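Local coordinates for SusD superfamily protein (Bacteroides thetaiotaomicron, PDB 3MCX) that probably serves as an outer-membrane glycan-binding lipoprotein of the SusD family, although its own ligand is unknown, and can bind zinc ions, at residues A54-R59 with N289-S294. Residues are numbered along the deposited sequence; the frame is centred on the assembly and turned at random.
Sequences ADVQAR and NNLILS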
loop_
_atom_site.group_PDB
_atom_site.type_symbol
_atom_site.label_atom_id
_atom_site.label_comp_id
_atom_site.label_asym_id
_atom_site.label_seq_id
_atom_site.Cartn_x
_atom_site.Cartn_y
_atom_site.Cartn_z
ATOM N N ALA A 54 6.130 -8.459 9.948
ATOM C CA ALA A 54 6.899 -9.645 10.348
ATOM C C ALA A 54 7.107 -10.705 9.279
ATOM O O ALA A 54 7.826 -11.689 9.547
ATOM C CB ALA A 54 6.244 -10.307 11.583
ATOM N N ASP A 55 6.443 -10.529 8.135
ATOM C CA ASP A 55 6.378 -11.534 7.079
ATOM C C ASP A 55 7.378 -11.336 5.959
ATOM O O ASP A 55 7.744 -12.316 5.280
ATOM C CB ASP A 55 4.961 -11.605 6.514
ATOM C CG ASP A 55 3.972 -12.159 7.511
ATOM O OD1 ASP A 55 4.329 -13.121 8.233
ATOM O OD2 ASP A 55 2.836 -11.632 7.561
ATOM N N VAL A 56 7.750 -10.082 5.695
ATOM C CA VAL A 56 8.708 -9.727 4.645
ATOM C C VAL A 56 9.835 -9.011 5.359
ATOM O O VAL A 56 9.604 -8.043 6.106
ATOM C CB VAL A 56 8.091 -8.857 3.554
ATOM C CG1 VAL A 56 9.176 -8.449 2.569
ATOM C CG2 VAL A 56 6.932 -9.562 2.828
ATOM N N GLN A 57 11.058 -9.488 5.174
ATOM C CA GLN A 57 12.225 -8.931 5.858
ATOM C C GLN A 57 13.281 -8.494 4.851
ATOM O O GLN A 57 13.276 -8.916 3.701
ATOM C CB GLN A 57 12.836 -9.968 6.816
ATOM C CG GLN A 57 13.222 -11.270 6.154
ATOM C CD GLN A 57 14.026 -12.152 7.056
ATOM O OE1 GLN A 57 13.514 -12.994 7.816
ATOM N NE2 GLN A 57 15.337 -11.954 7.014
ATOM N N ALA A 58 14.218 -7.659 5.291
ATOM C CA ALA A 58 15.438 -7.482 4.500
ATOM C C ALA A 58 16.177 -8.800 4.397
ATOM O O ALA A 58 16.218 -9.595 5.352
ATOM C CB ALA A 58 16.360 -6.396 5.143
ATOM N N ARG A 59 16.842 -8.981 3.260
ATOM C CA ARG A 59 17.780 -10.071 3.103
ATOM C C ARG A 59 19.134 -9.820 3.796
ATOM O O ARG A 59 19.772 -10.741 4.312
ATOM C CB ARG A 59 17.987 -10.385 1.616
ATOM C CG ARG A 59 18.978 -11.496 1.300
ATOM C CD ARG A 59 19.175 -11.761 -0.200
ATOM N NE ARG A 59 19.613 -10.538 -0.914
ATOM C CZ ARG A 59 20.859 -10.069 -0.933
ATOM N NH1 ARG A 59 21.862 -10.727 -0.375
ATOM N NH2 ARG A 59 21.091 -8.915 -1.555
ATOM N N ASN A 289 18.170 -7.490 -5.106
ATOM C CA ASN A 289 17.239 -7.981 -4.108
ATOM C C ASN A 289 17.547 -7.481 -2.699
ATOM O O ASN A 289 18.702 -7.483 -2.270
ATOM C CB ASN A 289 17.255 -9.530 -4.094
ATOM C CG ASN A 289 16.435 -10.112 -2.976
ATOM O OD1 ASN A 289 16.871 -10.060 -1.810
ATOM N ND2 ASN A 289 15.257 -10.661 -3.297
ATOM N N ASN A 290 16.509 -7.064 -1.997
ATOM C CA ASN A 290 16.619 -6.960 -0.547
ATOM C C ASN A 290 15.347 -7.234 0.214
ATOM O O ASN A 290 15.161 -6.699 1.292
ATOM C CB ASN A 290 17.260 -5.652 -0.067
ATOM C CG ASN A 290 17.960 -5.838 1.276
ATOM O OD1 ASN A 290 18.239 -6.988 1.653
ATOM N ND2 ASN A 290 18.279 -4.740 1.993
ATOM N N LEU A 291 14.463 -8.060 -0.354
ATOM C CA LEU A 291 13.233 -8.481 0.291
ATOM C C LEU A 291 13.095 -9.978 0.130
ATOM O O LEU A 291 13.146 -10.500 -0.990
ATOM C CB LEU A 291 12.020 -7.772 -0.295
ATOM C CG LEU A 291 11.955 -6.262 -0.033
ATOM C CD1 LEU A 291 11.077 -5.566 -1.055
ATOM C CD2 LEU A 291 11.469 -5.916 1.390
ATOM N N ILE A 292 12.928 -10.665 1.256
ATOM C CA ILE A 292 12.647 -12.090 1.275
ATOM C C ILE A 292 11.590 -12.344 2.321
ATOM O O ILE A 292 11.375 -11.512 3.209
ATOM C CB ILE A 292 13.882 -12.956 1.531
ATOM C CG1 ILE A 292 14.582 -12.628 2.874
ATOM C CG2 ILE A 292 14.886 -12.828 0.329
ATOM C CD1 ILE A 292 15.685 -13.599 3.308
ATOM N N LEU A 293 10.934 -13.494 2.225
ATOM C CA LEU A 293 9.928 -13.907 3.192
ATOM C C LEU A 293 10.590 -14.428 4.456
ATOM O O LEU A 293 11.641 -15.105 4.386
ATOM C CB LEU A 293 9.035 -14.974 2.566
ATOM C CG LEU A 293 8.294 -14.534 1.286
ATOM C CD1 LEU A 293 7.632 -15.719 0.545
ATOM C CD2 LEU A 293 7.243 -13.450 1.621
ATOM N N SER A 294 9.979 -14.133 5.603
ATOM C CA SER A 294 10.461 -14.618 6.882
ATOM C C SER A 294 9.945 -16.021 7.198
ATOM O O SER A 294 8.995 -16.525 6.582
ATOM C CB SER A 294 10.007 -13.678 7.978
ATOM O OG SER A 294 8.610 -13.805 8.146
#
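Arg-59 crosses Asn-289 obliquely and grips it side-on: NE meets the side-chain OD1 at 2.9 Å and NH2 the backbone O of Asn-289, also at 2.9 Å. Both oxygens lie near the guanidinium plane, which is turned 52° from the amide plane of Asn-289. An extended start and a bend at chi3 (57°) let this long, multi-donor side chain reach both, and Asn-289 suits the place because its ND2 also holds O of Leu-291, fixing the amide's rotation. An alanine in place of Arg-59 would remove this two-nitrogen grip and would probably loosen the loop at Asn-289. Next door, the antiparallel pair Gln-57 and Ile-292 exchanges two nearly straight backbone bonds. Their side chains cross obliquely, Gln-57 offering its CG to Ile-292 CG1 at 3.8 Å and its NE2 to the carbonyls of Ala-58 and Trp-437. On the other face, branched Val-56 spreads CG1 against Leu-291 CD2 (3.6 Å) and CG2 against Leu-293 CD2. The OG of small Ser-294 donates to Ala-54 O (2.7 Å), on a lone pair, and caps N of Phe-297. Strand 292-293 passes through this N-cap into helix 295-301, while helix 44-51 lies against Val-56 and Leu-291 and helix 69-72 against Gln-57 and Ala-58.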